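Local coordinates for protein esterase (Sinorhizobium meliloti 1021, PDB 4TX1) that acts as a carbohydrate acetylesterase of the SGNH-hydrolase family and probably also cleaves aryl esters, at residues L17-S22 and A79-T84; S43-A48 and P217-M222; K117-L122 and P173-L178. All coordinates share one frame; numbering follows the deposited sequence.

Contact 1 (L17-S22 and A79-T84); sequences LCYGDS and ARVLPT
Leu82 sets its CD1 methyl squarely over one face of the Tyr19 ring, 3.7 Å from the ring centroid and only 4° off the ring normal. In this CH-pi contact one methyl is shared almost evenly by all six ring carbons. With CG anti to the backbone N (chi1 177°), the leucine carries CD1 over the ring. Leu82 CB lies 3.9 Å from Tyr19 CZ. The hydroxyl beyond the ring comes up against the helix: Tyr19 OH lies 3.6 Å from Val81 CB and 3.3 Å from the backbone Leu82 N. The angle at Leu82 N is too poor for a hydrogen bond. The hydroxyl instead bonds to Gly78 O, just before the segment, which ties the outer end of the tyrosine to the helix. Beyond Tyr19 the strand runs into Gly20-Asp21-Ser22, the start of the GDSL signature. Asp21 OD1 caps Leu23 N of the following helix, and Ser22 OG makes a weak hydrogen bond to His202 NE2, consistent with a nucleophile of the SGNH type. Strand 14-20 runs between 53-59 and 94-98 in the parallel sheet; helix 78-89 covers Leu17 and Tyr19, while Leu82 also packs on Leu122 and Leu125 of helix 112-127.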
loop_
_atom_site.group_PDB
_atom_site.type_symbol
_atom_site.label_atom_id
_atom_site.label_comp_id
_atom_site.label_asym_id
_atom_site.label_seq_id
_atom_site.Cartn_x
_atom_site.Cartn_y
_atom_site.Cartn_z
ATOM N N LEU A 17 13.772 15.068 18.624
ATOM C CA LEU A 17 13.574 14.770 17.193
ATOM C C LEU A 17 13.030 15.982 16.494
ATOM O O LEU A 17 12.000 16.564 16.910
ATOM C CB LEU A 17 12.613 13.573 16.988
ATOM C CG LEU A 17 12.162 13.246 15.530
ATOM C CD1 LEU A 17 13.329 12.663 14.751
ATOM C CD2 LEU A 17 10.959 12.295 15.654
ATOM N N CYS A 18 13.673 16.315 15.379
ATOM C CA CYS A 18 13.276 17.432 14.531
ATOM C C CYS A 18 12.719 16.894 13.211
ATOM O O CYS A 18 13.466 16.342 12.394
ATOM C CB CYS A 18 14.397 18.351 14.207
ATOM S SG CYS A 18 15.208 19.036 15.714
ATOM N N TYR A 19 11.421 16.963 13.091
ATOM C CA TYR A 19 10.690 16.367 11.938
ATOM C C TYR A 19 10.192 17.402 11.044
ATOM O O TYR A 19 9.278 18.202 11.367
ATOM C CB TYR A 19 9.550 15.502 12.473
ATOM C CG TYR A 19 8.925 14.506 11.480
ATOM C CD1 TYR A 19 9.668 13.410 11.025
ATOM C CD2 TYR A 19 7.640 14.660 11.007
ATOM C CE1 TYR A 19 9.108 12.442 10.199
ATOM C CE2 TYR A 19 7.091 13.735 10.076
ATOM C CZ TYR A 19 7.826 12.611 9.724
ATOM O OH TYR A 19 7.313 11.643 8.888
ATOM N N GLY A 20 10.759 17.455 9.823
ATOM C CA GLY A 20 10.389 18.502 8.906
ATOM C C GLY A 20 10.664 18.184 7.440
ATOM O O GLY A 20 10.746 17.005 7.058
ATOM N N ASP A 21 10.767 19.248 6.642
ATOM C CA ASP A 21 10.845 19.197 5.190
ATOM C C ASP A 21 12.192 19.775 4.738
ATOM O O ASP A 21 13.179 19.651 5.464
ATOM C CB ASP A 21 9.618 19.798 4.555
ATOM C CG ASP A 21 9.425 21.287 4.916
ATOM O OD1 ASP A 21 10.434 21.883 5.321
ATOM O OD2 ASP A 21 8.269 21.754 4.884
ATOM N N SER A 22 12.234 20.338 3.549
ATOM C CA SER A 22 13.519 20.785 2.955
ATOM C C SER A 22 14.046 21.978 3.790
ATOM O O SER A 22 15.278 22.168 3.796
ATOM C CB SER A 22 13.370 21.218 1.528
ATOM O OG SER A 22 12.578 22.407 1.458
ATOM N N ALA A 79 2.648 11.793 7.824
ATOM C CA ALA A 79 1.956 10.952 8.774
ATOM C C ALA A 79 2.240 9.479 8.549
ATOM O O ALA A 79 2.356 8.719 9.504
ATOM C CB ALA A 79 0.472 11.220 8.690
ATOM N N ARG A 80 2.340 9.032 7.309
ATOM C CA ARG A 80 2.626 7.613 7.036
ATOM C C ARG A 80 3.996 7.187 7.526
ATOM O O ARG A 80 4.176 6.093 8.018
ATOM C CB ARG A 80 2.445 7.274 5.534
ATOM C CG ARG A 80 2.645 5.751 5.303
ATOM C CD ARG A 80 1.920 5.403 3.950
ATOM N NE ARG A 80 2.329 6.351 2.897
ATOM C CZ ARG A 80 1.551 7.017 2.118
ATOM N NH1 ARG A 80 0.193 6.791 2.137
ATOM N NH2 ARG A 80 2.113 7.858 1.230
ATOM N N VAL A 81 4.973 8.089 7.385
ATOM C CA VAL A 81 6.346 7.879 7.737
ATOM C C VAL A 81 6.612 8.024 9.240
ATOM O O VAL A 81 7.524 7.394 9.806
ATOM C CB VAL A 81 7.282 8.667 6.853
ATOM C CG1 VAL A 81 8.752 8.595 7.347
ATOM C CG2 VAL A 81 7.130 8.185 5.404
ATOM N N LEU A 82 5.854 8.862 9.890
ATOM C CA LEU A 82 6.309 9.272 11.237
ATOM C C LEU A 82 6.435 8.131 12.253
ATOM O O LEU A 82 7.424 8.064 12.939
ATOM C CB LEU A 82 5.360 10.336 11.794
ATOM C CG LEU A 82 5.646 10.820 13.217
ATOM C CD1 LEU A 82 7.004 11.503 13.287
ATOM C CD2 LEU A 82 4.547 11.754 13.699
ATOM N N PRO A 83 5.457 7.143 12.285
ATOM C CA PRO A 83 5.650 6.052 13.241
ATOM C C PRO A 83 6.987 5.345 13.157
ATOM O O PRO A 83 7.585 5.050 14.184
ATOM C CB PRO A 83 4.470 5.124 12.961
ATOM C CG PRO A 83 3.411 6.004 12.417
ATOM C CD PRO A 83 4.203 6.996 11.529
ATOM N N THR A 84 7.471 5.066 11.956
ATOM C CA THR A 84 8.744 4.436 11.740
ATOM C C THR A 84 9.892 5.309 12.239
ATOM O O THR A 84 10.815 4.786 12.911
ATOM C CB THR A 84 8.950 4.156 10.271
ATOM O OG1 THR A 84 7.886 3.239 9.855
ATOM C CG2 THR A 84 10.313 3.538 9.977
#

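Contact 2 (S43-A48 and P217-M222); sequences SVLQKA and PVVRMM
Leu45 and Val219 meet end to end through their branched tips and form the apolar part of this helix-helix contact. Leu45 CD1 rests 4.0 Å from Val219 CB and touches both valine methyls, whereas CD2 meets Val219 CG2 alone, at 4.1 Å. The leucine leaves its helix to one side, but with CG anti to the backbone N (chi1 -170°) its branched end swings across to the valine. One residue on, Gln46 serves another neighbour: its amide bonds to Ala53 O and Val55 N, tying the helix to strand 53-59. Ala48, near the C-terminal end of helix 41-49, supplies the polar part. Its carbonyl O receives a hydrogen bond from Arg220 NH2 at 2.8 Å, a weak one because the N-H...O angle is only 115°. The oxygen approaches the rim of the guanidinium, close to level with it. The chain of Arg220, extended from CG to NE, carries the guanidinium over to helix 41-49, and a salt bridge from NE to Glu216 one turn back helps fix the group. Ala48 itself packs on Glu216, and Leu49 on Val219 and Arg220. Helix 205-223 lies against strands 94-98 and 140-145, where Val219 meets Leu94 and Leu142, while helix 41-49 flanks it as the connection into the outermost strand, 53-59.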
loop_
_atom_site.group_PDB
_atom_site.type_symbol
_atom_site.label_atom_id
_atom_site.label_comp_id
_atom_site.label_asym_id
_atom_site.label_seq_id
_atom_site.Cartn_x
_atom_site.Cartn_y
_atom_site.Cartn_z
ATOM N N SER A 43 21.190 21.559 13.983
ATOM C CA SER A 43 22.604 21.663 14.368
ATOM C C SER A 43 22.851 22.888 15.251
ATOM O O SER A 43 23.562 22.750 16.286
ATOM C CB SER A 43 23.493 21.818 13.140
ATOM O OG SER A 43 23.377 20.619 12.328
ATOM N N VAL A 44 22.289 24.007 14.828
ATOM C CA VAL A 44 22.370 25.261 15.644
ATOM C C VAL A 44 21.742 25.076 17.023
ATOM O O VAL A 44 22.352 25.422 18.077
ATOM C CB VAL A 44 21.773 26.447 14.923
ATOM C CG1 VAL A 44 21.638 27.606 15.937
ATOM C CG2 VAL A 44 22.549 26.708 13.608
ATOM N N LEU A 45 20.530 24.488 17.072
ATOM C CA LEU A 45 19.957 24.056 18.329
ATOM C C LEU A 45 20.854 23.139 19.154
ATOM O O LEU A 45 20.972 23.295 20.419
ATOM C CB LEU A 45 18.576 23.419 18.067
ATOM C CG LEU A 45 17.691 23.102 19.232
ATOM C CD1 LEU A 45 17.319 24.347 20.079
ATOM C CD2 LEU A 45 16.383 22.444 18.724
ATOM N N GLN A 46 21.463 22.120 18.527
ATOM C CA GLN A 46 22.254 21.162 19.252
ATOM C C GLN A 46 23.451 21.920 19.913
ATOM O O GLN A 46 23.909 21.587 21.025
ATOM C CB GLN A 46 22.833 20.098 18.337
ATOM C CG GLN A 46 23.904 19.190 18.880
ATOM C CD GLN A 46 23.365 18.220 19.912
ATOM O OE1 GLN A 46 22.954 17.060 19.573
ATOM N NE2 GLN A 46 23.288 18.670 21.166
ATOM N N LYS A 47 24.029 22.818 19.143
ATOM C CA LYS A 47 25.247 23.518 19.647
ATOM C C LYS A 47 24.851 24.370 20.826
ATOM O O LYS A 47 25.604 24.412 21.822
ATOM C CB LYS A 47 25.849 24.418 18.582
ATOM C CG LYS A 47 27.187 25.083 18.999
ATOM C CD LYS A 47 27.744 25.838 17.796
ATOM C CE LYS A 47 29.150 26.391 17.983
ATOM N NZ LYS A 47 30.077 25.238 18.105
ATOM N N ALA A 48 23.700 25.016 20.739
ATOM C CA ALA A 48 23.172 25.824 21.827
ATOM C C ALA A 48 22.861 25.000 23.072
ATOM O O ALA A 48 23.114 25.485 24.208
ATOM C CB ALA A 48 21.979 26.644 21.400
ATOM N N PRO A 217 15.162 29.029 23.491
ATOM C CA PRO A 217 14.477 29.282 24.759
ATOM C C PRO A 217 13.265 28.392 24.992
ATOM O O PRO A 217 13.140 27.867 26.077
ATOM C CB PRO A 217 14.063 30.748 24.654
ATOM C CG PRO A 217 15.127 31.360 23.806
ATOM C CD PRO A 217 15.299 30.287 22.717
ATOM N N VAL A 218 12.386 28.221 23.975
ATOM C CA VAL A 218 11.203 27.389 24.129
ATOM C C VAL A 218 11.621 25.929 24.230
ATOM O O VAL A 218 11.045 25.174 25.017
ATOM C CB VAL A 218 10.168 27.668 23.029
ATOM C CG1 VAL A 218 10.649 27.140 21.686
ATOM C CG2 VAL A 218 8.822 27.064 23.378
ATOM N N VAL A 219 12.669 25.531 23.521
ATOM C CA VAL A 219 13.204 24.183 23.666
ATOM C C VAL A 219 13.758 23.895 25.057
ATOM O O VAL A 219 13.387 22.935 25.653
ATOM C CB VAL A 219 14.194 23.815 22.555
ATOM C CG1 VAL A 219 14.868 22.515 22.849
ATOM C CG2 VAL A 219 13.463 23.768 21.246
ATOM N N ARG A 220 14.608 24.759 25.583
ATOM C CA ARG A 220 14.865 24.649 27.006
ATOM C C ARG A 220 13.614 24.675 27.886
ATOM O O ARG A 220 13.426 23.825 28.679
ATOM C CB ARG A 220 15.808 25.771 27.444
ATOM C CG ARG A 220 17.205 25.673 26.853
ATOM C CD ARG A 220 18.164 26.746 27.343
ATOM N NE ARG A 220 19.484 26.623 26.731
ATOM C CZ ARG A 220 20.431 25.801 27.159
ATOM N NH1 ARG A 220 20.208 25.019 28.208
ATOM N NH2 ARG A 220 21.603 25.756 26.541
ATOM N N MET A 221 12.727 25.604 27.781
ATOM C CA MET A 221 11.624 25.515 28.700
ATOM C C MET A 221 10.988 24.116 28.708
ATOM O O MET A 221 10.742 23.565 29.726
ATOM C CB MET A 221 10.627 26.617 28.430
ATOM C CG MET A 221 9.249 26.373 28.965
ATOM S SD MET A 221 8.228 27.809 28.689
ATOM C CE MET A 221 9.040 28.538 27.257
ATOM N N MET A 222 10.746 23.560 27.534
ATOM C CA MET A 222 10.065 22.284 27.414
ATOM C C MET A 222 10.885 21.120 27.863
ATOM O O MET A 222 10.312 20.149 28.280
ATOM C CB MET A 222 9.602 22.073 25.990
ATOM C CG MET A 222 8.635 23.141 25.615
ATOM S SD MET A 222 7.981 22.945 23.999
ATOM C CE MET A 222 6.804 21.628 24.284
#

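Contact 3 (K117-L122 and P173-L178); sequences KGIERL and PLYRDL
Ile119, Tyr175 and Leu178 join two neighbouring helices on one face of the central parallel sheet in the three-layer alpha/beta/alpha SGNH fold. Helices 112-127 and 171-182 belong to successive beta-alpha-beta crossovers, from strand 94-98 to 140-145 and on to 185-188. Their segments run in broadly the same direction, crossing at -32° with axes 10.5 Å apart. Ile119 lies across Tyr175 at about a right angle, with CG1 3.6 Å from Tyr175 CZ in an off-centre CH-pi contact. Tyr175 CG is anti to the carbonyl carbon (chi1 -77°), and this sends the ring obliquely inward, where OH bonds to Leu99 O and the ring packs on Ile143 and Phe186. A valine in place of Tyr175 would probably open a gap beside Ile119 and deprive Leu99 O of its hydroxyl partner. Leu178, one turn on from Tyr175, uses both methyls: CD2 is 3.7 Å from Ile119 CG2, and CD1 is 3.9 Å from Glu120 CB. Glu120 extends from there toward Lys117 of its own helix, whose NZ makes a 2.6 Å salt bridge to Glu120 OE2 from the syn side, 31° out of the carboxylate plane.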
loop_
_atom_site.group_PDB
_atom_site.type_symbol
_atom_site.label_atom_id
_atom_site.label_comp_id
_atom_site.label_asym_id
_atom_site.label_seq_id
_atom_site.Cartn_x
_atom_site.Cartn_y
_atom_site.Cartn_z
ATOM N N LYS A 117 -4.805 20.558 10.186
ATOM C CA LYS A 117 -5.355 19.218 10.399
ATOM C C LYS A 117 -4.289 18.135 10.291
ATOM O O LYS A 117 -4.337 17.147 11.013
ATOM C CB LYS A 117 -6.461 18.942 9.420
ATOM C CG LYS A 117 -7.686 19.784 9.664
ATOM C CD LYS A 117 -8.285 19.612 11.079
ATOM C CE LYS A 117 -8.825 18.234 11.327
ATOM N NZ LYS A 117 -9.405 18.042 12.738
ATOM N N GLY A 118 -3.352 18.297 9.350
ATOM C CA GLY A 118 -2.247 17.333 9.222
ATOM C C GLY A 118 -1.370 17.380 10.475
ATOM O O GLY A 118 -0.941 16.332 11.005
ATOM N N ILE A 119 -1.047 18.587 10.984
ATOM C CA ILE A 119 -0.258 18.627 12.226
ATOM C C ILE A 119 -0.981 17.946 13.380
ATOM O O ILE A 119 -0.360 17.233 14.183
ATOM C CB ILE A 119 0.067 20.100 12.620
ATOM C CG1 ILE A 119 0.953 20.788 11.543
ATOM C CG2 ILE A 119 0.755 20.153 13.986
ATOM C CD1 ILE A 119 2.344 20.202 11.348
ATOM N N GLU A 120 -2.282 18.161 13.452
ATOM C CA GLU A 120 -3.123 17.473 14.417
ATOM C C GLU A 120 -2.977 15.965 14.384
ATOM O O GLU A 120 -2.822 15.293 15.407
ATOM C CB GLU A 120 -4.541 17.943 14.328
ATOM C CG GLU A 120 -5.469 17.338 15.381
ATOM C CD GLU A 120 -6.857 17.919 15.293
ATOM O OE1 GLU A 120 -7.530 17.908 16.320
ATOM O OE2 GLU A 120 -7.313 18.359 14.239
ATOM N N ARG A 121 -2.975 15.443 13.188
ATOM C CA ARG A 121 -2.768 14.016 13.026
ATOM C C ARG A 121 -1.367 13.581 13.515
ATOM O O ARG A 121 -1.264 12.614 14.175
ATOM C CB ARG A 121 -2.980 13.608 11.584
ATOM C CG ARG A 121 -2.629 12.174 11.313
ATOM C CD ARG A 121 -3.600 11.209 11.932
ATOM N NE ARG A 121 -3.390 9.882 11.413
ATOM C CZ ARG A 121 -3.438 8.784 12.115
ATOM N NH1 ARG A 121 -3.686 8.822 13.389
ATOM N NH2 ARG A 121 -3.172 7.669 11.513
ATOM N N LEU A 122 -0.322 14.338 13.157
ATOM C CA LEU A 122 1.001 14.047 13.596
ATOM C C LEU A 122 1.074 14.055 15.126
ATOM O O LEU A 122 1.707 13.208 15.734
ATOM C CB LEU A 122 2.044 14.997 12.975
ATOM C CG LEU A 122 2.107 14.970 11.440
ATOM C CD1 LEU A 122 3.170 15.991 10.982
ATOM C CD2 LEU A 122 2.421 13.598 10.862
ATOM N N PRO A 173 -1.165 31.564 13.197
ATOM C CA PRO A 173 -2.278 31.667 14.175
ATOM C C PRO A 173 -3.031 30.318 14.352
ATOM O O PRO A 173 -3.388 29.947 15.493
ATOM C CB PRO A 173 -3.174 32.760 13.598
ATOM C CG PRO A 173 -2.728 33.035 12.200
ATOM C CD PRO A 173 -1.288 32.548 12.102
ATOM N N LEU A 174 -3.224 29.580 13.244
ATOM C CA LEU A 174 -3.850 28.266 13.284
ATOM C C LEU A 174 -3.002 27.289 14.085
ATOM O O LEU A 174 -3.558 26.525 14.881
ATOM C CB LEU A 174 -4.102 27.748 11.884
ATOM C CG LEU A 174 -5.162 28.411 11.021
ATOM C CD1 LEU A 174 -5.230 27.713 9.658
ATOM C CD2 LEU A 174 -6.493 28.414 11.770
ATOM N N TYR A 175 -1.665 27.269 13.877
ATOM C CA TYR A 175 -0.818 26.350 14.614
ATOM C C TYR A 175 -0.798 26.705 16.107
ATOM O O TYR A 175 -0.756 25.865 16.966
ATOM C CB TYR A 175 0.627 26.331 14.100
ATOM C CG TYR A 175 0.839 25.548 12.811
ATOM C CD1 TYR A 175 -0.192 25.220 11.969
ATOM C CD2 TYR A 175 2.113 25.241 12.387
ATOM C CE1 TYR A 175 0.048 24.510 10.747
ATOM C CE2 TYR A 175 2.373 24.534 11.225
ATOM C CZ TYR A 175 1.345 24.159 10.394
ATOM O OH TYR A 175 1.489 23.523 9.148
ATOM N N ARG A 176 -0.752 28.033 16.393
ATOM C CA ARG A 176 -0.746 28.456 17.789
ATOM C C ARG A 176 -2.027 28.013 18.506
ATOM O O ARG A 176 -1.962 27.534 19.639
ATOM C CB ARG A 176 -0.626 30.003 17.868
ATOM C CG ARG A 176 -0.591 30.571 19.310
ATOM C CD ARG A 176 -0.593 32.105 19.329
ATOM N NE ARG A 176 0.533 32.692 18.622
ATOM C CZ ARG A 176 0.490 33.338 17.440
ATOM N NH1 ARG A 176 -0.668 33.608 16.808
ATOM N NH2 ARG A 176 1.638 33.781 16.914
ATOM N N ASP A 177 -3.167 28.198 17.839
ATOM C CA ASP A 177 -4.519 27.771 18.341
ATOM C C ASP A 177 -4.516 26.261 18.582
ATOM O O ASP A 177 -4.920 25.779 19.618
ATOM C CB ASP A 177 -5.617 28.119 17.408
ATOM C CG ASP A 177 -5.943 29.613 17.346
ATOM O OD1 ASP A 177 -5.445 30.399 18.134
ATOM O OD2 ASP A 177 -6.670 29.948 16.403
ATOM N N LEU A 178 -3.979 25.489 17.624
ATOM C CA LEU A 178 -3.852 24.020 17.815
ATOM C C LEU A 178 -3.018 23.602 18.984
ATOM O O LEU A 178 -3.389 22.684 19.743
ATOM C CB LEU A 178 -3.374 23.361 16.461
ATOM C CG LEU A 178 -3.401 21.829 16.488
ATOM C CD1 LEU A 178 -4.801 21.259 16.428
ATOM C CD2 LEU A 178 -2.485 21.187 15.354
#

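Contacts 1 and 3 occupy the same side of the sheet, and contact 2 lies on the other. Contacts 1 and 3, with centres about 15 Å apart, share a helix-helix seam in which Ala79 CA comes within 3.4 Å of Leu122 CD2; helices 78-89, 112-127 and 171-182 therefore form a continuous layer, which contact 1 joins to strand 14-20 of the sheet. Contact 2 is about 19 Å, centre to centre, from contact 1 and about 22 Å from contact 3, and touches neither. Contact 1 is the one that holds Ser22, which with His202 and Asp199 probably forms the catalytic triad. Arg121 of contact 3 also bonds to His70 of a neighbouring subunit.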